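Long-range contacts in domain of Unknown Function with an Immunoglobulin-like Beta-sandwich Fold (Bacteroides vulgatus ATCC 8482, PDB 3D33), which is of unknown function but folds as an immunoglobulin-like beta-sandwich of the DUF3244 family, within the E-set clan: residues 12-18 / 99-105; 48-54 / 65-71; 53-59 / 87-93. One frame throughout, in Å; residues are numbered along the deposited sequence.

Interaction 1: 12-18 / 99-105; sequences VELDGRW and GHLTGYF
Asp15 and Thr102 exchange two backbone hydrogen bonds, with Asp15 N 2.9 Å from Thr102 O and Thr102 N equally far from Asp15 O. Arg17 and His100 repeat the antiparallel pairing, His100 N approaching Arg17 O to 2.8 Å. Between these pairs Gly16 CA sits 3.3 Å from His100 O, a CA-H...O contact; its phi of 150° is a glycine conformation and marks the corner where the chain turns. Toward Val12 water replaces the direct bonds, donating to Glu13 O at 2.7 Å and accepting from Tyr104 N; at the Asp15-Thr102 pair two further waters add to them, one donating to both Asp15 OD2 and Thr102 O, the other linking Asp15 O with Thr102 OG1.

The apolar side is built round Leu101. With CG lying beside its backbone N (chi1 -63°), it sets CD1 3.8 Å from Trp18 CE3 and 4.2 Å from Leu14 CD1, crossing both side chains at about a right angle. Trp18 CE3 also lies 3.6 Å from Gly99 CA. Farther out, Ile31 of the opposing sheet touches Leu14, Trp18 and Leu101, and Arg49 makes a cation-pi contact with Trp18.

Since Val12 is bonded through its backbone to Val33 and Gly103 to Leu91, the chemistry implies a link between the two sheets of the sandwich, directly bonded and water-braced at Asp15 and Thr102, bridged by water at Glu13 and Tyr104, and apolar around Leu101.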
loop_
_atom_site.group_PDB
_atom_site.type_symbol
_atom_site.label_atom_id
_atom_site.label_comp_id
_atom_site.label_asym_id
_atom_site.label_seq_id
_atom_site.Cartn_x
_atom_site.Cartn_y
_atom_site.Cartn_z
ATOM N N VAL A 12 -1.373 3.256 8.586
ATOM C CA VAL A 12 -0.263 3.657 7.719
ATOM C C VAL A 12 -0.769 4.871 6.935
ATOM O O VAL A 12 -1.549 4.753 5.985
ATOM C CB VAL A 12 0.237 2.511 6.822
ATOM C CG1 VAL A 12 1.431 2.972 5.975
ATOM C CG2 VAL A 12 0.638 1.288 7.680
ATOM N N GLU A 13 -0.364 6.052 7.377
ATOM C CA GLU A 13 -0.854 7.283 6.791
ATOM C C GLU A 13 -0.403 7.411 5.344
ATOM O O GLU A 13 0.751 7.164 5.033
ATOM C CB GLU A 13 -0.377 8.495 7.587
ATOM C CG GLU A 13 -0.772 9.821 6.950
ATOM C CD GLU A 13 -0.630 11.005 7.882
ATOM O OE1 GLU A 13 0.191 10.938 8.824
ATOM O OE2 GLU A 13 -1.331 12.012 7.651
ATOM N N LEU A 14 -1.314 7.817 4.469
ATOM C CA LEU A 14 -0.987 7.977 3.067
ATOM C C LEU A 14 -1.079 9.434 2.660
ATOM O O LEU A 14 -2.022 10.108 3.050
ATOM C CB LEU A 14 -1.947 7.165 2.202
ATOM C CG LEU A 14 -1.970 5.649 2.444
ATOM C CD1 LEU A 14 -3.052 4.948 1.610
ATOM C CD2 LEU A 14 -0.594 5.030 2.182
ATOM N N ASP A 15 -0.110 9.883 1.862
ATOM C CA ASP A 15 -0.103 11.245 1.293
ATOM C C ASP A 15 -0.016 11.177 -0.222
ATOM O O ASP A 15 0.569 10.266 -0.771
ATOM C CB ASP A 15 1.077 12.028 1.847
ATOM C CG ASP A 15 0.923 12.302 3.310
ATOM O OD1 ASP A 15 0.021 13.095 3.654
ATOM O OD2 ASP A 15 1.692 11.728 4.104
ATOM N N GLY A 16 -0.680 12.103 -0.902
ATOM C CA GLY A 16 -0.610 12.156 -2.338
ATOM C C GLY A 16 -1.870 12.707 -2.927
ATOM O O GLY A 16 -2.524 13.582 -2.348
ATOM N N ARG A 17 -2.193 12.207 -4.104
ATOM C CA ARG A 17 -3.297 12.700 -4.882
ATOM C C ARG A 17 -4.009 11.484 -5.437
ATOM O O ARG A 17 -3.378 10.589 -5.968
ATOM C CB ARG A 17 -2.745 13.589 -5.999
ATOM C CG ARG A 17 -3.744 14.247 -6.838
ATOM C CD ARG A 17 -3.069 15.247 -7.741
ATOM N NE ARG A 17 -3.948 15.602 -8.836
ATOM C CZ ARG A 17 -3.648 16.467 -9.795
ATOM N NH1 ARG A 17 -2.486 17.105 -9.795
ATOM N NH2 ARG A 17 -4.531 16.705 -10.754
ATOM N N TRP A 18 -5.323 11.444 -5.310
ATOM C CA TRP A 18 -6.111 10.322 -5.808
ATOM C C TRP A 18 -7.388 10.966 -6.341
ATOM O O TRP A 18 -8.406 10.988 -5.659
ATOM C CB TRP A 18 -6.387 9.308 -4.677
ATOM C CG TRP A 18 -6.852 7.956 -5.141
ATOM C CD1 TRP A 18 -8.145 7.506 -5.226
ATOM C CD2 TRP A 18 -6.027 6.875 -5.573
ATOM N NE1 TRP A 18 -8.167 6.218 -5.703
ATOM C CE2 TRP A 18 -6.878 5.805 -5.926
ATOM C CE3 TRP A 18 -4.650 6.717 -5.736
ATOM C CZ2 TRP A 18 -6.387 4.586 -6.400
ATOM C CZ3 TRP A 18 -4.165 5.498 -6.185
ATOM C CH2 TRP A 18 -5.027 4.459 -6.533
ATOM N N GLY A 99 -3.290 8.783 -10.061
ATOM C CA GLY A 99 -3.392 8.448 -8.633
ATOM C C GLY A 99 -2.070 7.988 -8.083
ATOM O O GLY A 99 -1.423 7.103 -8.646
ATOM N N HIS A 100 -1.632 8.577 -6.972
ATOM C CA HIS A 100 -0.349 8.204 -6.402
ATOM C C HIS A 100 -0.325 8.570 -4.940
ATOM O O HIS A 100 -0.355 9.747 -4.599
ATOM C CB HIS A 100 0.794 8.914 -7.116
ATOM C CG HIS A 100 2.161 8.449 -6.713
ATOM N ND1 HIS A 100 3.111 8.051 -7.633
ATOM C CD2 HIS A 100 2.745 8.325 -5.495
ATOM C CE1 HIS A 100 4.205 7.673 -6.997
ATOM N NE2 HIS A 100 4.011 7.834 -5.698
ATOM N N LEU A 101 -0.290 7.546 -4.101
ATOM C CA LEU A 101 -0.285 7.701 -2.662
ATOM C C LEU A 101 0.931 6.988 -2.110
ATOM O O LEU A 101 1.307 5.914 -2.593
ATOM C CB LEU A 101 -1.552 7.073 -2.044
ATOM C CG LEU A 101 -2.885 7.671 -2.430
ATOM C CD1 LEU A 101 -4.045 6.749 -2.004
ATOM C CD2 LEU A 101 -2.989 9.057 -1.794
ATOM N N THR A 102 1.534 7.600 -1.100
ATOM C CA THR A 102 2.739 7.048 -0.482
ATOM C C THR A 102 2.622 7.065 1.030
ATOM O O THR A 102 2.157 8.056 1.623
ATOM C CB THR A 102 3.982 7.886 -0.861
ATOM O OG1 THR A 102 4.021 8.088 -2.291
ATOM C CG2 THR A 102 5.262 7.229 -0.353
ATOM N N GLY A 103 3.088 5.980 1.644
ATOM C CA GLY A 103 3.222 5.883 3.088
ATOM C C GLY A 103 4.461 5.091 3.447
ATOM O O GLY A 103 5.187 4.544 2.567
ATOM N N TYR A 104 4.725 5.042 4.740
ATOM C CA TYR A 104 5.907 4.380 5.249
ATOM C C TYR A 104 5.533 3.560 6.455
ATOM O O TYR A 104 4.659 3.938 7.251
ATOM C CB TYR A 104 6.991 5.404 5.627
ATOM C CG TYR A 104 7.492 6.179 4.453
ATOM C CD1 TYR A 104 6.848 7.327 4.022
ATOM C CD2 TYR A 104 8.603 5.752 3.738
ATOM C CE1 TYR A 104 7.281 8.015 2.910
ATOM C CE2 TYR A 104 9.057 6.454 2.639
ATOM C CZ TYR A 104 8.403 7.577 2.232
ATOM O OH TYR A 104 8.844 8.275 1.115
ATOM N N PHE A 105 6.183 2.419 6.590
ATOM C CA PHE A 105 5.976 1.598 7.769
ATOM C C PHE A 105 7.259 0.856 8.102
ATOM O O PHE A 105 8.117 0.672 7.241
ATOM C CB PHE A 105 4.798 0.634 7.578
ATOM C CG PHE A 105 5.057 -0.456 6.576
ATOM C CD1 PHE A 105 5.640 -1.650 6.979
ATOM C CD2 PHE A 105 4.768 -0.273 5.214
ATOM C CE1 PHE A 105 5.906 -2.656 6.059
ATOM C CE2 PHE A 105 5.010 -1.270 4.301
ATOM C CZ PHE A 105 5.607 -2.470 4.733
HETATM O O HOH W 1 3.019 6.787 6.381
HETATM O O HOH W 2 3.365 9.737 3.423
HETATM O O HOH W 3 2.741 10.331 -2.721
#

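Interaction 2: 48-54 / 65-71; sequences DRDMTIR and YENDIPE
Met51 with Ile69 and Ile53 with Asn67 form the hydrogen-bonded antiparallel pairs of a beta hairpin, strands 50-57 and 63-69, in the immunoglobulin-like sandwich; the short strand axes run 170° apart. Among the backbone bonds, Met51 N to Ile69 O is almost straight at 174°, and the return bond from Ile69 N to Met51 O is short, 2.6 Å.

Side-chain hydrogen bonds add to this. Thr52 and Asp68 lie side by side, and Thr52 OG1 donates to Asp68 OD1 over 2.8 Å, on the anti side but 35° out of the carboxylate plane. Just past strand 63-69, Glu71 N donates to Asp50 OD1 at 2.8 Å. On the facing strand Asn67 ND2 donates to Tyr65 OH.

The tight ion pair lies within 48-54: Arg49 grips Asp48 side-on, NE to OD1 and NH2 to OD2, while its NH1 reaches Ser98 O and NH2 also reaches Asp19 O. The one that crosses, Arg54 NE to Glu66 OE1, is long at 3.5 Å and weak.

Apolar contacts point inward, where Ile77 touches both Ile53 and Ile69. Ile53 CG2 rests 4.0 Å from Tyr65 CE1. Ile53 CD1 meets Ile69 CD1 at 3.3 Å, closer than ordinary van der Waals packing.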
loop_
_atom_site.group_PDB
_atom_site.type_symbol
_atom_site.label_atom_id
_atom_site.label_comp_id
_atom_site.label_asym_id
_atom_site.label_seq_id
_atom_site.Cartn_x
_atom_site.Cartn_y
_atom_site.Cartn_z
ATOM N N ASP A 48 -12.298 2.012 -8.711
ATOM C CA ASP A 48 -12.629 2.723 -9.951
ATOM C C ASP A 48 -11.479 2.813 -10.949
ATOM O O ASP A 48 -11.598 3.495 -11.944
ATOM C CB ASP A 48 -13.106 4.138 -9.615
ATOM C CG ASP A 48 -12.033 4.977 -8.935
ATOM O OD1 ASP A 48 -10.908 4.480 -8.758
ATOM O OD2 ASP A 48 -12.312 6.142 -8.580
ATOM N N ARG A 49 -10.366 2.156 -10.664
ATOM C CA ARG A 49 -9.245 2.173 -11.571
ATOM C C ARG A 49 -8.320 1.003 -11.269
ATOM O O ARG A 49 -8.274 0.514 -10.125
ATOM C CB ARG A 49 -8.502 3.493 -11.412
ATOM C CG ARG A 49 -7.617 3.574 -10.178
ATOM C CD ARG A 49 -7.255 5.011 -9.895
ATOM N NE ARG A 49 -8.417 5.702 -9.385
ATOM C CZ ARG A 49 -8.472 7.003 -9.105
ATOM N NH1 ARG A 49 -7.412 7.780 -9.253
ATOM N NH2 ARG A 49 -9.610 7.522 -8.662
ATOM N N ASP A 50 -7.558 0.573 -12.273
ATOM C CA ASP A 50 -6.495 -0.412 -12.038
ATOM C C ASP A 50 -5.461 0.230 -11.109
ATOM O O ASP A 50 -5.203 1.450 -11.199
ATOM C CB ASP A 50 -5.816 -0.848 -13.336
ATOM C CG ASP A 50 -6.688 -1.719 -14.220
ATOM O OD1 ASP A 50 -7.747 -2.234 -13.793
ATOM O OD2 ASP A 50 -6.284 -1.905 -15.385
HETATM N N MSE A 51 -4.866 -0.606 -10.248
HETATM C CA MSE A 51 -3.910 -0.127 -9.256
HETATM C C MSE A 51 -2.629 -0.945 -9.262
HETATM O O MSE A 51 -2.587 -2.097 -9.727
HETATM C CB MSE A 51 -4.493 -0.215 -7.852
HETATM C CG MSE A 51 -5.724 0.593 -7.590
HETATM SE SE MSE A 51 -6.079 0.514 -5.652
HETATM C CE MSE A 51 -5.434 -1.413 -5.237
ATOM N N THR A 52 -1.559 -0.320 -8.794
ATOM C CA THR A 52 -0.300 -1.008 -8.555
ATOM C C THR A 52 0.128 -0.701 -7.139
ATOM O O THR A 52 0.051 0.452 -6.701
ATOM C CB THR A 52 0.816 -0.554 -9.501
ATOM O OG1 THR A 52 0.458 -0.858 -10.860
ATOM C CG2 THR A 52 2.120 -1.273 -9.126
ATOM N N ILE A 53 0.558 -1.728 -6.402
ATOM C CA ILE A 53 1.086 -1.551 -5.044
ATOM C C ILE A 53 2.566 -1.962 -5.124
ATOM O O ILE A 53 2.890 -2.990 -5.700
ATOM C CB ILE A 53 0.371 -2.433 -4.003
ATOM C CG1 ILE A 53 -1.110 -2.066 -3.949
ATOM C CG2 ILE A 53 1.054 -2.332 -2.620
ATOM C CD1 ILE A 53 -1.942 -2.926 -3.009
ATOM N N ARG A 54 3.439 -1.110 -4.610
ATOM C CA ARG A 54 4.872 -1.385 -4.595
ATOM C C ARG A 54 5.422 -1.087 -3.193
ATOM O O ARG A 54 5.080 -0.077 -2.574
ATOM C CB ARG A 54 5.568 -0.555 -5.666
ATOM C CG ARG A 54 7.003 -0.844 -5.914
ATOM C CD ARG A 54 7.430 -0.190 -7.267
ATOM N NE ARG A 54 6.909 -0.892 -8.453
ATOM C CZ ARG A 54 6.090 -0.383 -9.395
ATOM N NH1 ARG A 54 5.611 0.858 -9.341
ATOM N NH2 ARG A 54 5.714 -1.141 -10.418
ATOM N N TYR A 65 8.055 -6.105 -3.052
ATOM C CA TYR A 65 6.715 -6.505 -3.403
ATOM C C TYR A 65 6.202 -5.563 -4.473
ATOM O O TYR A 65 6.270 -4.355 -4.287
ATOM C CB TYR A 65 5.791 -6.445 -2.174
ATOM C CG TYR A 65 4.328 -6.794 -2.402
ATOM C CD1 TYR A 65 3.452 -5.868 -2.949
ATOM C CD2 TYR A 65 3.834 -8.080 -2.117
ATOM C CE1 TYR A 65 2.105 -6.163 -3.132
ATOM C CE2 TYR A 65 2.494 -8.393 -2.316
ATOM C CZ TYR A 65 1.631 -7.411 -2.809
ATOM O OH TYR A 65 0.296 -7.716 -3.012
ATOM N N GLU A 66 5.689 -6.114 -5.569
ATOM C CA GLU A 66 4.936 -5.306 -6.537
ATOM C C GLU A 66 3.799 -6.138 -7.104
ATOM O O GLU A 66 3.954 -7.320 -7.443
ATOM C CB GLU A 66 5.827 -4.737 -7.657
ATOM C CG GLU A 66 6.359 -5.769 -8.600
ATOM C CD GLU A 66 7.275 -5.215 -9.694
ATOM O OE1 GLU A 66 7.857 -4.127 -9.538
ATOM O OE2 GLU A 66 7.396 -5.905 -10.702
ATOM N N ASN A 67 2.636 -5.515 -7.176
ATOM C CA ASN A 67 1.432 -6.199 -7.591
ATOM C C ASN A 67 0.548 -5.244 -8.408
ATOM O O ASN A 67 0.239 -4.157 -7.933
ATOM C CB ASN A 67 0.730 -6.684 -6.324
ATOM C CG ASN A 67 -0.459 -7.577 -6.602
ATOM O OD1 ASN A 67 -0.777 -7.854 -7.744
ATOM N ND2 ASN A 67 -1.117 -8.048 -5.533
ATOM N N ASP A 68 0.215 -5.652 -9.626
ATOM C CA ASP A 68 -0.720 -4.929 -10.492
ATOM C C ASP A 68 -2.106 -5.492 -10.251
ATOM O O ASP A 68 -2.356 -6.650 -10.537
ATOM C CB ASP A 68 -0.327 -5.103 -11.963
ATOM C CG ASP A 68 0.972 -4.398 -12.308
ATOM O OD1 ASP A 68 1.341 -3.440 -11.617
ATOM O OD2 ASP A 68 1.617 -4.786 -13.295
ATOM N N ILE A 69 -2.990 -4.675 -9.694
ATOM C CA ILE A 69 -4.283 -5.139 -9.236
ATOM C C ILE A 69 -5.395 -4.590 -10.131
ATOM O O ILE A 69 -5.600 -3.367 -10.190
ATOM C CB ILE A 69 -4.522 -4.721 -7.752
ATOM C CG1 ILE A 69 -3.437 -5.350 -6.839
ATOM C CG2 ILE A 69 -5.936 -5.130 -7.326
ATOM C CD1 ILE A 69 -3.055 -4.530 -5.701
ATOM N N PRO A 70 -6.129 -5.473 -10.823
ATOM C CA PRO A 70 -7.196 -4.925 -11.666
ATOM C C PRO A 70 -8.286 -4.247 -10.836
ATOM O O PRO A 70 -8.489 -4.593 -9.674
ATOM C CB PRO A 70 -7.765 -6.141 -12.396
ATOM C CG PRO A 70 -6.985 -7.309 -11.926
ATOM C CD PRO A 70 -6.075 -6.945 -10.855
ATOM N N GLU A 71 -8.946 -3.264 -11.442
ATOM C CA GLU A 71 -9.970 -2.472 -10.775
ATOM C C GLU A 71 -10.937 -3.350 -10.011
ATOM O O GLU A 71 -11.254 -3.069 -8.864
ATOM C CB GLU A 71 -10.732 -1.610 -11.786
ATOM C CG GLU A 71 -12.017 -1.017 -11.214
ATOM C CD GLU A 71 -12.741 -0.138 -12.202
ATOM O OE1 GLU A 71 -12.149 0.187 -13.250
ATOM O OE2 GLU A 71 -13.901 0.222 -11.932
#

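Interaction 3: 53-59 / 87-93; sequences IRITDMA and EEYKLEI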
loop_
_atom_site.group_PDB
_atom_site.type_symbol
_atom_site.label_atom_id
_atom_site.label_comp_id
_atom_site.label_asym_id
_atom_site.label_seq_id
_atom_site.Cartn_x
_atom_site.Cartn_y
_atom_site.Cartn_z
ATOM N N ILE A 53 0.558 -1.728 -6.402
ATOM C CA ILE A 53 1.086 -1.551 -5.044
ATOM C C ILE A 53 2.566 -1.962 -5.124
ATOM O O ILE A 53 2.890 -2.990 -5.700
ATOM C CB ILE A 53 0.371 -2.433 -4.003
ATOM C CG1 ILE A 53 -1.110 -2.066 -3.949
ATOM C CG2 ILE A 53 1.054 -2.332 -2.620
ATOM C CD1 ILE A 53 -1.942 -2.926 -3.009
ATOM N N ARG A 54 3.439 -1.110 -4.610
ATOM C CA ARG A 54 4.872 -1.385 -4.595
ATOM C C ARG A 54 5.422 -1.087 -3.193
ATOM O O ARG A 54 5.080 -0.077 -2.574
ATOM C CB ARG A 54 5.568 -0.555 -5.666
ATOM C CG ARG A 54 7.003 -0.844 -5.914
ATOM C CD ARG A 54 7.430 -0.190 -7.267
ATOM N NE ARG A 54 6.909 -0.892 -8.453
ATOM C CZ ARG A 54 6.090 -0.383 -9.395
ATOM N NH1 ARG A 54 5.611 0.858 -9.341
ATOM N NH2 ARG A 54 5.714 -1.141 -10.418
ATOM N N ILE A 55 6.216 -2.011 -2.665
ATOM C CA ILE A 55 6.835 -1.821 -1.384
ATOM C C ILE A 55 8.345 -1.895 -1.615
ATOM O O ILE A 55 8.827 -2.844 -2.270
ATOM C CB ILE A 55 6.392 -2.875 -0.363
ATOM C CG1 ILE A 55 4.875 -2.839 -0.165
ATOM C CG2 ILE A 55 7.128 -2.699 0.987
ATOM C CD1 ILE A 55 4.371 -3.896 0.716
ATOM N N THR A 56 9.061 -0.892 -1.118
ATOM C CA THR A 56 10.498 -0.696 -1.331
ATOM C C THR A 56 11.255 -0.521 0.004
ATOM O O THR A 56 10.835 0.285 0.856
ATOM C CB THR A 56 10.722 0.575 -2.234
ATOM O OG1 THR A 56 9.992 0.441 -3.462
ATOM C CG2 THR A 56 12.203 0.755 -2.545
ATOM N N ASP A 57 12.346 -1.261 0.204
ATOM C CA ASP A 57 13.109 -1.122 1.456
ATOM C C ASP A 57 13.900 0.187 1.425
ATOM O O ASP A 57 14.426 0.589 0.379
ATOM C CB ASP A 57 14.019 -2.316 1.727
ATOM C CG ASP A 57 15.404 -2.119 1.184
ATOM O OD1 ASP A 57 15.606 -2.425 -0.005
ATOM O OD2 ASP A 57 16.282 -1.653 1.942
HETATM N N MSE A 58 14.030 0.825 2.579
HETATM C CA MSE A 58 14.686 2.132 2.637
HETATM C C MSE A 58 16.214 2.104 2.830
HETATM O O MSE A 58 16.869 3.162 2.758
HETATM C CB MSE A 58 14.008 2.978 3.700
HETATM C CG MSE A 58 12.573 3.265 3.341
HETATM SE SE MSE A 58 12.427 4.648 2.003
HETATM C CE MSE A 58 13.015 6.213 3.349
ATOM N N ALA A 59 16.775 0.919 3.046
ATOM C CA ALA A 59 18.220 0.742 3.201
ATOM C C ALA A 59 18.932 0.653 1.863
ATOM O O ALA A 59 20.023 1.207 1.697
ATOM C CB ALA A 59 18.519 -0.527 4.055
ATOM N N GLU A 87 13.191 -3.488 8.944
ATOM C CA GLU A 87 13.635 -2.339 8.166
ATOM C C GLU A 87 12.412 -1.425 8.000
ATOM O O GLU A 87 11.274 -1.873 8.233
ATOM C CB GLU A 87 14.130 -2.797 6.772
ATOM C CG GLU A 87 14.811 -1.730 5.922
ATOM C CD GLU A 87 15.844 -0.971 6.711
ATOM O OE1 GLU A 87 16.965 -1.489 6.868
ATOM O OE2 GLU A 87 15.514 0.131 7.189
ATOM N N GLU A 88 12.642 -0.170 7.600
ATOM C CA GLU A 88 11.548 0.700 7.167
ATOM C C GLU A 88 11.324 0.506 5.688
ATOM O O GLU A 88 12.291 0.338 4.917
ATOM C CB GLU A 88 11.833 2.172 7.439
ATOM C CG GLU A 88 10.657 3.072 7.098
ATOM C CD GLU A 88 10.896 4.497 7.511
ATOM O OE1 GLU A 88 12.031 4.965 7.332
ATOM O OE2 GLU A 88 9.954 5.132 8.018
ATOM N N TYR A 89 10.045 0.547 5.306
ATOM C CA TYR A 89 9.599 0.355 3.938
ATOM C C TYR A 89 8.762 1.526 3.464
ATOM O O TYR A 89 7.982 2.083 4.236
ATOM C CB TYR A 89 8.754 -0.934 3.820
ATOM C CG TYR A 89 9.604 -2.138 4.072
ATOM C CD1 TYR A 89 10.318 -2.722 3.046
ATOM C CD2 TYR A 89 9.795 -2.631 5.368
ATOM C CE1 TYR A 89 11.161 -3.773 3.284
ATOM C CE2 TYR A 89 10.634 -3.718 5.625
ATOM C CZ TYR A 89 11.323 -4.287 4.569
ATOM O OH TYR A 89 12.195 -5.341 4.794
ATOM N N LYS A 90 8.910 1.860 2.192
ATOM C CA LYS A 90 8.009 2.802 1.479
ATOM C C LYS A 90 6.928 2.005 0.777
ATOM O O LYS A 90 7.220 1.037 0.069
ATOM C CB LYS A 90 8.788 3.604 0.433
ATOM C CG LYS A 90 7.950 4.574 -0.353
ATOM C CD LYS A 90 8.740 5.449 -1.311
ATOM C CE LYS A 90 9.413 4.627 -2.411
ATOM N NZ LYS A 90 10.148 5.464 -3.435
ATOM N N LEU A 91 5.691 2.429 1.000
ATOM C CA LEU A 91 4.520 1.871 0.371
ATOM C C LEU A 91 3.935 2.856 -0.630
ATOM O O LEU A 91 3.672 4.011 -0.296
ATOM C CB LEU A 91 3.476 1.555 1.430
ATOM C CG LEU A 91 2.109 1.114 0.968
ATOM C CD1 LEU A 91 2.186 -0.213 0.267
ATOM C CD2 LEU A 91 1.087 1.047 2.144
ATOM N N GLU A 92 3.801 2.423 -1.870
ATOM C CA GLU A 92 3.211 3.276 -2.906
ATOM C C GLU A 92 2.046 2.573 -3.523
ATOM O O GLU A 92 2.141 1.384 -3.866
ATOM C CB GLU A 92 4.202 3.543 -4.022
ATOM C CG GLU A 92 5.436 4.237 -3.661
ATOM C CD GLU A 92 6.335 4.284 -4.899
ATOM O OE1 GLU A 92 6.113 5.175 -5.753
ATOM O OE2 GLU A 92 7.162 3.364 -5.075
ATOM N N ILE A 93 0.959 3.318 -3.690
ATOM C CA ILE A 93 -0.228 2.838 -4.377
ATOM C C ILE A 93 -0.444 3.796 -5.525
ATOM O O ILE A 93 -0.580 5.010 -5.299
ATOM C CB ILE A 93 -1.431 2.869 -3.429
ATOM C CG1 ILE A 93 -1.099 2.033 -2.165
ATOM C CG2 ILE A 93 -2.643 2.301 -4.075
ATOM C CD1 ILE A 93 -1.190 2.833 -0.958
HETATM O O HOH W 4 7.534 1.556 -3.082
#
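Lys90 O is approached by three groups: Thr56 N, whose hydrogen bond of 2.9 Å lies in the carbonyl plane; Ile55 CA, 3.2 Å away in a CA-H...O contact; and a water at longer range. That water also lies 2.7 Å from Thr56 OG1 and hydrogen-bonds to Glu92 OE2. Its two protons cannot serve every nearby acceptor at once, so the longer bond to Lys90 O is probably part-time. The answering bond, Lys90 N to Thr56 O, is 2.8 Å. Arg54 and Glu92 form the same kind of reciprocal backbone pair, and Met58 N continues the series to Glu88 O past the end of the strand. The short strand axes run antiparallel, 153° apart.

On the other face the side chains are mainly apolar. Leu91 has CG anti to its backbone N (chi1 173°), which brings CD1 against both neighbours, 3.8 Å from Ile53 CG2 and from Ile55 CG1. Ile55 CG2 packs 3.7 Å from Tyr89 CB. Farther along the Tyr89 side chain, CE1 comes to 3.6 Å from Asp57 CB, and the hydroxyl is bonded to Pro85 O.

Second-shell bonds fix the turn: Asp57 OD2 accepts Lys60 N, and OD1 accepts Gly62 N. Ile79 of the opposing sheet touches Ile53 and Ile55. The chemistry thus divides by face: Ile53, Ile55, Tyr89 and Leu91 contribute to the sandwich core, whereas Thr56 and Glu92 hold water on the outer face of these two central strands.

Starting from the N terminus, 12-18 meets 99-105 in interaction 1 and closes a loop over most of the chain, with both other contacts nested inside it. Interaction 2 closes the short hairpin from 48-54 to 65-71. Before that return strand begins, 53-59 has opened interaction 3, which closes at 87-93; the two therefore cross, sharing Ile53 and Arg54 on strand 50-57. Together they set the order 63-69, 50-57, 87-96 across one sheet. Strand 100-107 completes it, joined to 87-93 by backbone bonds such as Phe105 O to Tyr89 N. Interaction 1 then ties this sheet's edge to the segment leading from the opposing sheet, and Trp18 touches Met51 of interaction 2.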